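PDB 4OVS: TRAP dicarboxylate transporter, DctP subunit from Sulfurospirillum deleyianum, which probably captures a C4-dicarboxylate such as succinate in the periplasm and delivers it to a TRAP-type membrane transporter. Local coordinates for residues A[192-206]-A[209-223]. Sequence-based numbering, arbitrary orientation.
Sequences FSEVYSALQQGVVDG and NPLSNFYTKKFNEVQ
Val195 lays its CG1 methyl over one face of the Phe219 ring, a CH-pi contact 3.9 Å from the ring centroid. That methyl stands anti to the backbone N (chi1 175°), which turns it out from helix 195-200 toward the ring. At the rim of the same ring, Phe192 CE1 lies near its plane, 3.9 Å from Phe219 CZ; with ring planes 74° apart, this aromatic pair is oblique. Phe192 CZ continues to the Asn213 amide carbon CG (3.5 Å) and packs beside Lys217 CG, whose bent chain ends in a hydrogen bond from NZ to Asn66. Along the helix, Leu199 CB meets Val222 CG2 at 3.8 Å, while Val222 CG1 touches Gln200 CB and approaches the Tyr196 ring.

These segments form a helix-strand-helix connection of the family 7 solute-binding fold, with strand 206-209 linking helices 195-200 and 211-216. The site lies beside this packing: Asn213 ND2 donates to succinate, and Phe192 and Val195 also touch the ligand-binding Arg169.

Farther out, a water donates to Glu221 OE2; it also lies beside Tyr196 OH, but so close that a bond there is doubtful. At the other margin, Gln223 NE2 donates to Val222 O at 3.0 Å and more weakly to Asp205 O at 3.3 Å, with a fairly straight N-H...O angle of 165°. Its OE1 bonds to Ser151, so both ends of the amide are held; an alanine here would probably deprive Asp205 O and Ser151 of these partners and uncover Leu199 CD2, which lies 3.8 Å from Gln223 NE2.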
ATOM      1  N   PHE A 192       8.682   5.744  -2.724  1.00 27.02           N
ATOM      2  CA  PHE A 192       8.746   5.341  -1.320  1.00 21.26           C
ATOM      3  C   PHE A 192      10.191   5.471  -0.740  1.00 25.71           C
ATOM      4  O   PHE A 192      10.378   5.905   0.397  1.00 23.45           O
ATOM      5  CB  PHE A 192       8.164   3.922  -1.139  1.00 20.70           C
ATOM      6  CG  PHE A 192       7.876   3.531   0.296  1.00 19.21           C
ATOM      7  CD1 PHE A 192       6.926   4.218   1.060  1.00 23.03           C
ATOM      8  CD2 PHE A 192       8.508   2.431   0.865  1.00 18.30           C
ATOM      9  CE1 PHE A 192       6.655   3.852   2.429  1.00 21.73           C
ATOM     10  CE2 PHE A 192       8.267   2.090   2.191  1.00 21.52           C
ATOM     11  CZ  PHE A 192       7.303   2.781   2.970  1.00 17.53           C
ATOM     12  N   SER A 193      11.215   5.106  -1.490  1.00 27.00           N
ATOM     13  CA  SER A 193      12.558   5.059  -0.889  1.00 30.77           C
ATOM     14  C   SER A 193      13.129   6.427  -0.485  1.00 31.25           C
ATOM     15  O   SER A 193      14.154   6.496   0.228  1.00 26.07           O
ATOM     16  CB  SER A 193      13.552   4.384  -1.836  1.00 32.19           C
ATOM     17  OG  SER A 193      13.769   5.174  -2.975  1.00 30.84           O
ATOM     18  N   GLU A 194      12.487   7.506  -0.947  1.00 29.64           N
ATOM     19  CA  GLU A 194      12.994   8.859  -0.742  1.00 24.98           C
ATOM     20  C   GLU A 194      12.220   9.603   0.358  1.00 26.58           C
ATOM     21  O   GLU A 194      12.556  10.738   0.705  1.00 33.01           O
ATOM     22  CB  GLU A 194      12.941   9.661  -2.070  1.00 30.90           C
ATOM     23  CG  GLU A 194      13.876   9.134  -3.155  1.00 31.03           C
ATOM     24  CD  GLU A 194      13.843   9.917  -4.481  1.00 38.65           C
ATOM     25  OE1 GLU A 194      13.290  11.034  -4.548  1.00 35.13           O
ATOM     26  OE2 GLU A 194      14.380   9.402  -5.493  1.00 41.00           O
ATOM     27  N   VAL A 195      11.192   8.966   0.899  1.00 25.38           N
ATOM     28  CA  VAL A 195      10.291   9.625   1.829  1.00 26.93           C
ATOM     29  C   VAL A 195      10.962  10.039   3.139  1.00 27.08           C
ATOM     30  O   VAL A 195      10.785  11.147   3.558  1.00 24.33           O
ATOM     31  CB  VAL A 195       9.081   8.757   2.122  1.00 25.50           C
ATOM     32  CG1 VAL A 195       8.199   9.380   3.168  1.00 26.13           C
ATOM     33  CG2 VAL A 195       8.267   8.542   0.829  1.00 24.31           C
ATOM     34  N   TYR A 196      11.720   9.152   3.768  1.00 24.51           N
ATOM     35  CA  TYR A 196      12.399   9.462   5.016  1.00 23.13           C
ATOM     36  C   TYR A 196      13.349  10.662   4.873  1.00 28.75           C
ATOM     37  O   TYR A 196      13.327  11.616   5.665  1.00 31.42           O
ATOM     38  CB  TYR A 196      13.186   8.236   5.474  1.00 24.23           C
ATOM     39  CG  TYR A 196      14.098   8.535   6.665  1.00 27.24           C
ATOM     40  CD1 TYR A 196      15.320   9.174   6.511  1.00 32.46           C
ATOM     41  CD2 TYR A 196      13.722   8.163   7.922  1.00 25.94           C
ATOM     42  CE1 TYR A 196      16.136   9.435   7.609  1.00 30.03           C
ATOM     43  CE2 TYR A 196      14.512   8.422   9.020  1.00 26.30           C
ATOM     44  CZ  TYR A 196      15.715   9.043   8.861  1.00 28.14           C
ATOM     45  OH  TYR A 196      16.458   9.281   9.984  1.00 32.10           O
ATOM     46  N   SER A 197      14.184  10.620   3.851  1.00 30.39           N
ATOM     47  CA  SER A 197      15.115  11.680   3.571  1.00 35.97           C
ATOM     48  C   SER A 197      14.360  12.988   3.272  1.00 38.73           C
ATOM     49  O   SER A 197      14.671  14.034   3.829  1.00 38.04           O
ATOM     50  CB  SER A 197      15.986  11.252   2.395  1.00 38.03           C
ATOM     51  OG  SER A 197      17.115  12.080   2.273  1.00 49.36           O
ATOM     52  N   ALA A 198      13.341  12.925   2.415  1.00 31.38           N
ATOM     53  CA  ALA A 198      12.504  14.119   2.150  1.00 31.50           C
ATOM     54  C   ALA A 198      11.841  14.719   3.420  1.00 32.42           C
ATOM     55  O   ALA A 198      11.760  15.929   3.555  1.00 36.64           O
ATOM     56  CB  ALA A 198      11.454  13.821   1.077  1.00 36.47           C
ATOM     57  N   LEU A 199      11.372  13.887   4.349  1.00 29.15           N
ATOM     58  CA  LEU A 199      10.828  14.415   5.609  1.00 29.30           C
ATOM     59  C   LEU A 199      11.977  14.983   6.491  1.00 32.94           C
ATOM     60  O   LEU A 199      11.881  16.063   7.090  1.00 28.81           O
ATOM     61  CB  LEU A 199      10.060  13.331   6.356  1.00 28.83           C
ATOM     62  CG  LEU A 199       8.805  12.737   5.709  1.00 28.58           C
ATOM     63  CD1 LEU A 199       8.336  11.546   6.473  1.00 27.76           C
ATOM     64  CD2 LEU A 199       7.691  13.788   5.628  1.00 29.35           C
ATOM     65  N   GLN A 200      13.091  14.274   6.532  1.00 37.93           N
ATOM     66  CA  GLN A 200      14.222  14.728   7.307  1.00 39.68           C
ATOM     67  C   GLN A 200      14.790  16.072   6.862  1.00 37.52           C
ATOM     68  O   GLN A 200      15.269  16.837   7.694  1.00 42.85           O
ATOM     69  CB  GLN A 200      15.347  13.710   7.277  1.00 38.09           C
ATOM     70  CG  GLN A 200      16.477  14.091   8.219  1.00 35.13           C
ATOM     71  CD  GLN A 200      17.540  13.052   8.238  1.00 43.77           C
ATOM     72  OE1 GLN A 200      17.740  12.372   9.243  1.00 49.29           O
ATOM     73  NE2 GLN A 200      18.233  12.899   7.115  1.00 40.11           N
ATOM     74  N   GLN A 201      14.747  16.338   5.557  1.00 33.21           N
ATOM     75  CA  GLN A 201      15.389  17.511   4.953  1.00 34.19           C
ATOM     76  C   GLN A 201      14.418  18.662   4.678  1.00 37.13           C
ATOM     77  O   GLN A 201      14.790  19.644   4.057  1.00 39.52           O
ATOM     78  CB  GLN A 201      16.086  17.115   3.636  1.00 36.83           C
ATOM     79  CG  GLN A 201      17.249  16.174   3.836  1.00 40.27           C
ATOM     80  CD  GLN A 201      18.373  16.837   4.634  1.00 46.84           C
ATOM     81  OE1 GLN A 201      18.635  16.497   5.796  1.00 45.83           O
ATOM     82  NE2 GLN A 201      19.026  17.804   4.013  1.00 50.79           N
ATOM     83  N   GLY A 202      13.161  18.507   5.090  1.00 36.18           N
ATOM     84  CA  GLY A 202      12.147  19.535   4.901  1.00 40.60           C
ATOM     85  C   GLY A 202      11.583  19.685   3.508  1.00 40.68           C
ATOM     86  O   GLY A 202      10.860  20.651   3.223  1.00 42.44           O
ATOM     87  N   VAL A 203      11.894  18.747   2.619  1.00 38.21           N
ATOM     88  CA  VAL A 203      11.402  18.859   1.245  1.00 41.24           C
ATOM     89  C   VAL A 203       9.878  18.822   1.214  1.00 38.21           C
ATOM     90  O   VAL A 203       9.271  19.476   0.373  1.00 38.81           O
ATOM     91  CB  VAL A 203      11.952  17.751   0.330  1.00 42.39           C
ATOM     92  CG1 VAL A 203      11.242  17.756  -1.041  1.00 41.69           C
ATOM     93  CG2 VAL A 203      13.445  17.911   0.171  1.00 41.32           C
ATOM     94  N   VAL A 204       9.282  18.042   2.122  1.00 35.86           N
ATOM     95  CA  VAL A 204       7.837  18.070   2.385  1.00 31.21           C
ATOM     96  C   VAL A 204       7.612  18.210   3.905  1.00 36.16           C
ATOM     97  O   VAL A 204       8.513  17.887   4.699  1.00 34.58           O
ATOM     98  CB  VAL A 204       7.114  16.831   1.869  1.00 33.84           C
ATOM     99  CG1 VAL A 204       7.137  16.763   0.346  1.00 34.38           C
ATOM    100  CG2 VAL A 204       7.705  15.574   2.462  1.00 30.58           C
ATOM    101  N   ASP A 205       6.435  18.703   4.303  1.00 32.46           N
ATOM    102  CA  ASP A 205       6.097  18.852   5.713  1.00 35.92           C
ATOM    103  C   ASP A 205       5.569  17.559   6.320  1.00 33.80           C
ATOM    104  O   ASP A 205       5.912  17.209   7.440  1.00 35.09           O
ATOM    105  CB  ASP A 205       5.058  19.955   5.898  1.00 37.78           C
ATOM    106  CG  ASP A 205       5.529  21.285   5.378  1.00 42.80           C
ATOM    107  OD1 ASP A 205       6.688  21.690   5.673  1.00 42.88           O
ATOM    108  OD2 ASP A 205       4.733  21.928   4.674  1.00 43.53           O
ATOM    109  N   GLY A 206       4.729  16.846   5.568  1.00 39.29           N
ATOM    110  CA  GLY A 206       4.107  15.635   6.074  1.00 38.18           C
ATOM    111  C   GLY A 206       3.858  14.536   5.043  1.00 33.59           C
ATOM    112  O   GLY A 206       4.323  14.606   3.916  1.00 31.50           O
ATOM    113  N   ASN A 209       0.499   7.521   5.916  1.00 21.36           N
ATOM    114  CA  ASN A 209       1.009   6.159   5.950  1.00 20.22           C
ATOM    115  C   ASN A 209       0.193   5.260   6.846  1.00 23.46           C
ATOM    116  O   ASN A 209      -0.404   5.715   7.814  1.00 23.14           O
ATOM    117  CB  ASN A 209       2.429   6.104   6.480  1.00 23.42           C
ATOM    118  CG  ASN A 209       3.404   6.863   5.613  1.00 26.43           C
ATOM    119  OD1 ASN A 209       3.665   8.031   5.857  1.00 28.97           O
ATOM    120  ND2 ASN A 209       3.880   6.237   4.573  1.00 24.39           N
ATOM    121  N   PRO A 210       0.189   3.962   6.533  1.00 21.33           N
ATOM    122  CA  PRO A 210      -0.273   3.002   7.504  1.00 20.16           C
ATOM    123  C   PRO A 210       0.784   2.899   8.613  1.00 19.73           C
ATOM    124  O   PRO A 210       1.910   3.278   8.370  1.00 20.09           O
ATOM    125  CB  PRO A 210      -0.391   1.724   6.692  1.00 20.61           C
ATOM    126  CG  PRO A 210       0.538   1.898   5.582  1.00 23.47           C
ATOM    127  CD  PRO A 210       0.611   3.325   5.276  1.00 21.33           C
ATOM    128  N   LEU A 211       0.406   2.463   9.807  1.00 22.75           N
ATOM    129  CA  LEU A 211       1.321   2.451  10.966  1.00 22.53           C
ATOM    130  C   LEU A 211       2.513   1.557  10.708  1.00 24.31           C
ATOM    131  O   LEU A 211       3.616   1.800  11.219  1.00 21.25           O
ATOM    132  CB  LEU A 211       0.593   2.014  12.254  1.00 20.70           C
ATOM    133  CG  LEU A 211      -0.465   2.982  12.756  1.00 21.09           C
ATOM    134  CD1 LEU A 211      -0.976   2.551  14.142  1.00 25.99           C
ATOM    135  CD2 LEU A 211       0.093   4.404  12.814  1.00 23.59           C
ATOM    136  N   SER A 212       2.306   0.547   9.874  1.00 21.28           N
ATOM    137  CA  SER A 212       3.340  -0.417   9.532  1.00 19.90           C
ATOM    138  C   SER A 212       4.556   0.283   8.895  1.00 21.58           C
ATOM    139  O   SER A 212       5.689   0.167   9.348  1.00 22.82           O
ATOM    140  CB  SER A 212       2.728  -1.436   8.537  1.00 22.96           C
ATOM    141  OG  SER A 212       2.290  -0.774   7.314  1.00 27.51           O
ATOM    142  N   ASN A 213       4.313   1.045   7.845  1.00 20.97           N
ATOM    143  CA  ASN A 213       5.385   1.786   7.192  1.00 22.85           C
ATOM    144  C   ASN A 213       5.914   2.962   8.038  1.00 25.07           C
ATOM    145  O   ASN A 213       7.112   3.251   8.031  1.00 22.29           O
ATOM    146  CB  ASN A 213       4.913   2.298   5.845  1.00 20.31           C
ATOM    147  CG  ASN A 213       4.757   1.194   4.826  1.00 21.93           C
ATOM    148  OD1 ASN A 213       5.328   0.101   4.948  1.00 22.61           O
ATOM    149  ND2 ASN A 213       4.011   1.483   3.785  1.00 18.39           N
ATOM    150  N   PHE A 214       5.022   3.624   8.757  1.00 23.33           N
ATOM    151  CA  PHE A 214       5.378   4.768   9.581  1.00 29.09           C
ATOM    152  C   PHE A 214       6.492   4.412  10.561  1.00 22.73           C
ATOM    153  O   PHE A 214       7.436   5.157  10.696  1.00 20.11           O
ATOM    154  CB  PHE A 214       4.149   5.291  10.324  1.00 26.82           C
ATOM    155  CG  PHE A 214       4.350   6.604  11.005  1.00 22.39           C
ATOM    156  CD1 PHE A 214       4.405   7.774  10.280  1.00 24.84           C
ATOM    157  CD2 PHE A 214       4.437   6.665  12.386  1.00 24.28           C
ATOM    158  CE1 PHE A 214       4.599   9.007  10.915  1.00 27.42           C
ATOM    159  CE2 PHE A 214       4.638   7.894  13.041  1.00 28.50           C
ATOM    160  CZ  PHE A 214       4.708   9.061  12.307  1.00 29.31           C
ATOM    161  N   TYR A 215       6.414   3.261  11.213  1.00 18.02           N
ATOM    162  CA  TYR A 215       7.430   2.916  12.213  1.00 26.91           C
ATOM    163  C   TYR A 215       8.643   2.188  11.642  1.00 22.56           C
ATOM    164  O   TYR A 215       9.768   2.522  11.947  1.00 24.20           O
ATOM    165  CB  TYR A 215       6.802   2.104  13.357  1.00 22.50           C
ATOM    166  CG  TYR A 215       7.748   1.735  14.462  1.00 19.95           C
ATOM    167  CD1 TYR A 215       7.971   2.596  15.511  1.00 22.34           C
ATOM    168  CD2 TYR A 215       8.402   0.530  14.464  1.00 23.54           C
ATOM    169  CE1 TYR A 215       8.855   2.274  16.550  1.00 22.88           C
ATOM    170  CE2 TYR A 215       9.286   0.187  15.498  1.00 20.59           C
ATOM    171  CZ  TYR A 215       9.490   1.062  16.532  1.00 23.53           C
ATOM    172  OH  TYR A 215      10.344   0.740  17.543  1.00 25.04           O
ATOM    173  N   THR A 216       8.415   1.191  10.810  1.00 19.86           N
ATOM    174  CA  THR A 216       9.488   0.394  10.231  1.00 18.26           C
ATOM    175  C   THR A 216      10.436   1.173   9.336  1.00 17.63           C
ATOM    176  O   THR A 216      11.588   0.777   9.217  1.00 21.92           O
ATOM    177  CB  THR A 216       8.993  -0.808   9.443  1.00 17.69           C
ATOM    178  OG1 THR A 216       8.191  -0.374   8.336  1.00 24.67           O
ATOM    179  CG2 THR A 216       8.184  -1.732  10.374  1.00 20.03           C
ATOM    180  N   LYS A 217       9.996   2.300   8.765  1.00 17.98           N
ATOM    181  CA  LYS A 217      10.883   3.125   7.989  1.00 19.27           C
ATOM    182  C   LYS A 217      11.346   4.336   8.752  1.00 25.93           C
ATOM    183  O   LYS A 217      11.966   5.184   8.164  1.00 22.79           O
ATOM    184  CB  LYS A 217      10.240   3.640   6.714  1.00 21.88           C
ATOM    185  CG  LYS A 217       9.784   2.579   5.794  1.00 25.51           C
ATOM    186  CD  LYS A 217      10.970   1.731   5.263  1.00 25.46           C
ATOM    187  CE  LYS A 217      11.819   2.427   4.254  1.00 28.34           C
ATOM    188  NZ  LYS A 217      12.764   1.422   3.732  1.00 36.41           N
ATOM    189  N   LYS A 218      10.993   4.430  10.040  1.00 18.96           N
ATOM    190  CA  LYS A 218      11.461   5.463  10.941  1.00 23.27           C
ATOM    191  C   LYS A 218      10.934   6.825  10.608  1.00 29.10           C
ATOM    192  O   LYS A 218      11.545   7.828  10.963  1.00 24.51           O
ATOM    193  CB  LYS A 218      12.967   5.449  11.032  1.00 23.31           C
ATOM    194  CG  LYS A 218      13.455   4.031  11.289  1.00 25.89           C
ATOM    195  CD  LYS A 218      14.825   3.999  11.904  1.00 32.99           C
ATOM    196  CE  LYS A 218      15.407   2.586  11.872  1.00 37.84           C
ATOM    197  NZ  LYS A 218      14.593   1.600  12.660  1.00 41.28           N
ATOM    198  N   PHE A 219       9.768   6.865   9.963  1.00 20.05           N
ATOM    199  CA  PHE A 219       9.149   8.158   9.657  1.00 21.57           C
ATOM    200  C   PHE A 219       8.775   8.838  10.977  1.00 23.68           C
ATOM    201  O   PHE A 219       8.702  10.076  11.073  1.00 22.23           O
ATOM    202  CB  PHE A 219       7.897   7.984   8.840  1.00 18.95           C
ATOM    203  CG  PHE A 219       8.116   7.415   7.437  1.00 22.67           C
ATOM    204  CD1 PHE A 219       9.355   7.440   6.804  1.00 19.53           C
ATOM    205  CD2 PHE A 219       7.037   6.862   6.749  1.00 19.05           C
ATOM    206  CE1 PHE A 219       9.489   6.954   5.506  1.00 20.40           C
ATOM    207  CE2 PHE A 219       7.157   6.370   5.450  1.00 18.87           C
ATOM    208  CZ  PHE A 219       8.387   6.392   4.839  1.00 22.80           C
ATOM    209  N   ASN A 220       8.515   8.013  11.991  1.00 22.10           N
ATOM    210  CA  ASN A 220       8.267   8.520  13.341  1.00 24.04           C
ATOM    211  C   ASN A 220       9.413   9.375  13.888  1.00 24.23           C
ATOM    212  O   ASN A 220       9.189  10.263  14.704  1.00 24.37           O
ATOM    213  CB  ASN A 220       7.994   7.383  14.306  1.00 24.23           C
ATOM    214  CG  ASN A 220       9.128   6.400  14.388  1.00 25.30           C
ATOM    215  OD1 ASN A 220       9.536   5.802  13.381  1.00 24.08           O
ATOM    216  ND2 ASN A 220       9.642   6.210  15.588  1.00 24.66           N
ATOM    217  N   GLU A 221      10.637   9.107  13.445  1.00 25.34           N
ATOM    218  CA  GLU A 221      11.794   9.815  13.950  1.00 22.99           C
ATOM    219  C   GLU A 221      11.972  11.144  13.260  1.00 27.45           C
ATOM    220  O   GLU A 221      12.732  12.004  13.726  1.00 27.54           O
ATOM    221  CB  GLU A 221      13.051   8.935  13.829  1.00 24.82           C
ATOM    222  CG  GLU A 221      12.857   7.678  14.613  1.00 25.54           C
ATOM    223  CD  GLU A 221      14.090   6.818  14.701  1.00 30.08           C
ATOM    224  OE1 GLU A 221      14.095   5.853  15.508  1.00 31.45           O
ATOM    225  OE2 GLU A 221      15.026   7.093  13.953  1.00 27.28           O
ATOM    226  N   VAL A 222      11.273  11.331  12.147  1.00 24.86           N
ATOM    227  CA  VAL A 222      11.377  12.579  11.397  1.00 29.38           C
ATOM    228  C   VAL A 222      10.032  13.310  11.240  1.00 28.24           C
ATOM    229  O   VAL A 222       9.884  14.144  10.361  1.00 31.46           O
ATOM    230  CB  VAL A 222      12.061  12.364  10.015  1.00 31.50           C
ATOM    231  CG1 VAL A 222      13.546  12.087  10.210  1.00 32.68           C
ATOM    232  CG2 VAL A 222      11.397  11.229   9.264  1.00 26.42           C
ATOM    233  N   GLN A 223       9.089  13.039  12.134  1.00 26.98           N
ATOM    234  CA  GLN A 223       7.793  13.755  12.205  1.00 27.19           C
ATOM    235  C   GLN A 223       7.466  14.082  13.662  1.00 28.86           C
ATOM    236  O   GLN A 223       7.704  13.248  14.535  1.00 27.78           O
ATOM    237  CB  GLN A 223       6.672  12.860  11.657  1.00 27.22           C
ATOM    238  CG  GLN A 223       6.771  12.520  10.215  1.00 26.27           C
ATOM    239  CD  GLN A 223       6.346  13.683   9.318  1.00 27.17           C
ATOM    240  OE1 GLN A 223       5.318  13.630   8.668  1.00 31.48           O
ATOM    241  NE2 GLN A 223       7.164  14.691   9.236  1.00 28.21           N
TER
HETATM  242  O   HOH W   1      16.222   8.771  12.339  1.00 46.37           O